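Local coordinates for protein anti-restriction endonuclease (Enterobacteria phage T4, PDB 3WX4) that mimics DNA to block DNA binding by the bacterial histone-like protein H-NS, and inhibits the host McrA restriction endonuclease, at residues D16-L21 and N27-I32. Residues are numbered along the deposited sequence; the frame is centred on the assembly and turned at random.
Sequences DILEKL and NLYHSI
Leu18 and Leu21 of the short helix 16-24 meet Tyr29 and Ile32 of helix 26-43 in a helical hairpin, the chain turning back on itself between the two. The segment axes run at 138° to one another, roughly antiparallel but well splayed, and approach to 9.5 Å. Leu21 sits at the middle of the interface. With its CG anti to the backbone N (chi1 -178°), it reaches over to helix 26-43 and sets CD2 against the backbone there, 3.8 Å from Tyr29 CA. The same methyl lies 3.9 Å from Ile32 CD1, one turn further on, the two side chains crossing at about a right angle, and brushes Leu28 CG more loosely.

Tyr29 brings the CD1-CE1 side of its ring to Leu18: CD1 comes within 3.3 Å of the carbonyl oxygen Leu18 O, which approaches the ring obliquely, while CE1 rests 4.0 Å from Leu18 CB. Beyond this, Leu18 CD2 meets Ile32 CG2 at 4.1 Å. Tyr22 packs edge-to-face with the Tyr29 ring and Gly59 N hydrogen-bonds to its OH, so the tyrosine is held at both ring and hydroxyl and ties the hairpin to the residues leading into strand 60-65. Ile87 touches both Leu18 and Leu21, and Phe61 adds to the cover of Leu18.

The result is a small, almost wholly apolar core, characteristic of an antiparallel alpha-hairpin with a short connection, packed beside the three-stranded antiparallel sheet of this DNA mimic.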
ATOM      1  N   ASP A  16       8.655  -3.204  19.970  1.00 32.63           N
ATOM      2  CA  ASP A  16       9.058  -2.887  21.344  1.00 33.47           C
ATOM      3  C   ASP A  16      10.016  -1.687  21.553  1.00 31.95           C
ATOM      4  O   ASP A  16       9.753  -0.808  22.401  1.00 32.17           O
ATOM      5  CB  ASP A  16       9.725  -4.103  21.990  1.00 36.08           C
ATOM      6  CG  ASP A  16       8.777  -5.341  22.106  1.00 43.64           C
ATOM      7  OD1 ASP A  16       7.513  -5.235  21.979  1.00 45.47           O
ATOM      8  OD2 ASP A  16       9.347  -6.441  22.359  1.00 45.62           O
ATOM      9  N   ILE A  17      11.137  -1.661  20.832  1.00 30.72           N
ATOM     10  CA  ILE A  17      12.083  -0.590  21.060  1.00 31.20           C
ATOM     11  C   ILE A  17      11.490   0.794  20.731  1.00 31.35           C
ATOM     12  O   ILE A  17      11.893   1.796  21.346  1.00 30.96           O
ATOM     13  CB  ILE A  17      13.410  -0.812  20.305  1.00 31.97           C
ATOM     14  CG1 ILE A  17      14.496  -0.009  20.984  1.00 34.35           C
ATOM     15  CG2 ILE A  17      13.301  -0.409  18.813  1.00 34.59           C
ATOM     16  CD1 ILE A  17      15.946  -0.425  20.589  1.00 38.00           C
ATOM     17  N   LEU A  18      10.533   0.845  19.804  1.00 29.35           N
ATOM     18  CA  LEU A  18       9.924   2.162  19.455  1.00 28.59           C
ATOM     19  C   LEU A  18       8.925   2.532  20.510  1.00 29.97           C
ATOM     20  O   LEU A  18       8.800   3.728  20.853  1.00 27.08           O
ATOM     21  CB  LEU A  18       9.223   2.151  18.084  1.00 27.38           C
ATOM     22  CG  LEU A  18      10.229   2.327  16.925  1.00 26.83           C
ATOM     23  CD1 LEU A  18       9.490   2.011  15.586  1.00 26.65           C
ATOM     24  CD2 LEU A  18      10.863   3.766  16.921  1.00 29.06           C
ATOM     25  N   GLU A  19       8.183   1.528  21.018  1.00 28.35           N
ATOM     26  CA  GLU A  19       7.236   1.825  22.092  1.00 29.25           C
ATOM     27  C   GLU A  19       8.025   2.373  23.298  1.00 30.13           C
ATOM     28  O   GLU A  19       7.604   3.341  23.940  1.00 28.52           O
ATOM     29  CB  GLU A  19       6.478   0.578  22.544  1.00 29.11           C
ATOM     30  CG  GLU A  19       5.606   0.820  23.772  1.00 28.87           C
ATOM     31  CD  GLU A  19       4.841  -0.422  24.202  1.00 29.72           C
ATOM     32  OE1 GLU A  19       5.522  -1.491  24.295  1.00 30.48           O
ATOM     33  OE2 GLU A  19       3.612  -0.319  24.433  1.00 29.06           O
ATOM     34  N   LYS A  20       9.167   1.772  23.618  1.00 29.37           N
ATOM     35  CA  LYS A  20       9.951   2.271  24.724  1.00 31.17           C
ATOM     36  C   LYS A  20      10.516   3.675  24.456  1.00 32.70           C
ATOM     37  O   LYS A  20      10.657   4.466  25.397  1.00 29.59           O
ATOM     38  CB  LYS A  20      11.112   1.336  25.047  1.00 34.14           C
ATOM     39  CG  LYS A  20      10.706   0.210  25.935  1.00 39.13           C
ATOM     40  CD  LYS A  20      11.781  -0.871  25.943  1.00 44.21           C
ATOM     41  CE  LYS A  20      11.687  -1.693  27.233  1.00 49.66           C
ATOM     42  NZ  LYS A  20      12.028  -0.847  28.472  1.00 51.91           N
ATOM     43  N   LEU A  21      10.923   3.948  23.211  1.00 29.70           N
ATOM     44  CA  LEU A  21      11.441   5.283  22.896  1.00 29.37           C
ATOM     45  C   LEU A  21      10.329   6.327  23.110  1.00 28.60           C
ATOM     46  O   LEU A  21      10.576   7.441  23.644  1.00 31.08           O
ATOM     47  CB  LEU A  21      11.914   5.344  21.437  1.00 27.69           C
ATOM     48  CG  LEU A  21      12.506   6.722  21.063  1.00 29.00           C
ATOM     49  CD1 LEU A  21      13.788   6.917  21.810  1.00 28.43           C
ATOM     50  CD2 LEU A  21      12.733   6.809  19.562  1.00 27.26           C
ATOM     51  N   ASN A  27       9.065  13.096  21.458  1.00 27.21           N
ATOM     52  CA  ASN A  27       9.245  13.955  20.256  1.00 26.71           C
ATOM     53  C   ASN A  27      10.188  13.295  19.247  1.00 26.17           C
ATOM     54  O   ASN A  27       9.962  13.373  18.039  1.00 26.35           O
ATOM     55  CB  ASN A  27       9.828  15.305  20.633  1.00 27.46           C
ATOM     56  CG  ASN A  27       8.963  16.036  21.622  1.00 32.35           C
ATOM     57  OD1 ASN A  27       7.733  16.127  21.448  1.00 33.59           O
ATOM     58  ND2 ASN A  27       9.596  16.559  22.688  1.00 36.03           N
ATOM     59  N   LEU A  28      11.242  12.688  19.762  1.00 24.67           N
ATOM     60  CA  LEU A  28      12.173  11.981  18.858  1.00 28.28           C
ATOM     61  C   LEU A  28      11.404  10.834  18.253  1.00 26.57           C
ATOM     62  O   LEU A  28      11.462  10.565  17.046  1.00 27.46           O
ATOM     63  CB  LEU A  28      13.365  11.483  19.661  1.00 26.79           C
ATOM     64  CG  LEU A  28      14.398  10.721  18.840  1.00 29.26           C
ATOM     65  CD1 LEU A  28      14.882  11.584  17.701  1.00 29.89           C
ATOM     66  CD2 LEU A  28      15.554  10.324  19.758  1.00 29.27           C
ATOM     67  N   TYR A  29      10.625  10.157  19.085  1.00 28.11           N
ATOM     68  CA  TYR A  29       9.832   9.049  18.594  1.00 26.58           C
ATOM     69  C   TYR A  29       8.968   9.509  17.395  1.00 28.19           C
ATOM     70  O   TYR A  29       8.836   8.825  16.341  1.00 26.30           O
ATOM     71  CB  TYR A  29       8.923   8.569  19.700  1.00 27.09           C
ATOM     72  CG  TYR A  29       7.824   7.698  19.177  1.00 25.79           C
ATOM     73  CD1 TYR A  29       8.027   6.317  18.966  1.00 26.59           C
ATOM     74  CD2 TYR A  29       6.601   8.234  18.874  1.00 25.56           C
ATOM     75  CE1 TYR A  29       7.021   5.517  18.459  1.00 27.40           C
ATOM     76  CE2 TYR A  29       5.556   7.458  18.367  1.00 27.05           C
ATOM     77  CZ  TYR A  29       5.764   6.083  18.152  1.00 27.10           C
ATOM     78  OH  TYR A  29       4.722   5.360  17.640  1.00 28.36           O
ATOM     79  N   HIS A  30       8.338  10.656  17.553  1.00 27.96           N
ATOM     80  CA  HIS A  30       7.464  11.133  16.485  1.00 29.55           C
ATOM     81  C   HIS A  30       8.213  11.352  15.178  1.00 29.42           C
ATOM     82  O   HIS A  30       7.718  10.972  14.092  1.00 28.99           O
ATOM     83  CB  HIS A  30       6.750  12.443  16.908  1.00 33.07           C
ATOM     84  CG  HIS A  30       5.924  13.046  15.798  1.00 33.74           C
ATOM     85  ND1 HIS A  30       4.592  12.742  15.607  1.00 37.69           N
ATOM     86  CD2 HIS A  30       6.272  13.868  14.774  1.00 36.41           C
ATOM     87  CE1 HIS A  30       4.147  13.353  14.512  1.00 37.97           C
ATOM     88  NE2 HIS A  30       5.153  14.042  13.989  1.00 38.16           N
ATOM     89  N   SER A  31       9.399  11.933  15.281  1.00 31.12           N
ATOM     90  CA  SER A  31      10.270  12.202  14.108  1.00 33.65           C
ATOM     91  C   SER A  31      10.668  10.882  13.475  1.00 33.75           C
ATOM     92  O   SER A  31      10.507  10.663  12.261  1.00 35.32           O
ATOM     93  CB  SER A  31      11.584  12.882  14.526  1.00 35.24           C
ATOM     94  OG  SER A  31      11.312  14.071  15.231  1.00 40.74           O
ATOM     95  N   ILE A  32      11.166   9.965  14.287  1.00 31.48           N
ATOM     96  CA  ILE A  32      11.602   8.702  13.679  1.00 30.91           C
ATOM     97  C   ILE A  32      10.476   7.904  13.073  1.00 31.97           C
ATOM     98  O   ILE A  32      10.585   7.401  11.945  1.00 30.89           O
ATOM     99  CB  ILE A  32      12.337   7.837  14.701  1.00 31.69           C
ATOM    100  CG1 ILE A  32      13.680   8.515  15.054  1.00 30.72           C
ATOM    101  CG2 ILE A  32      12.441   6.411  14.160  1.00 32.14           C
ATOM    102  CD1 ILE A  32      14.402   7.934  16.273  1.00 31.80           C
TER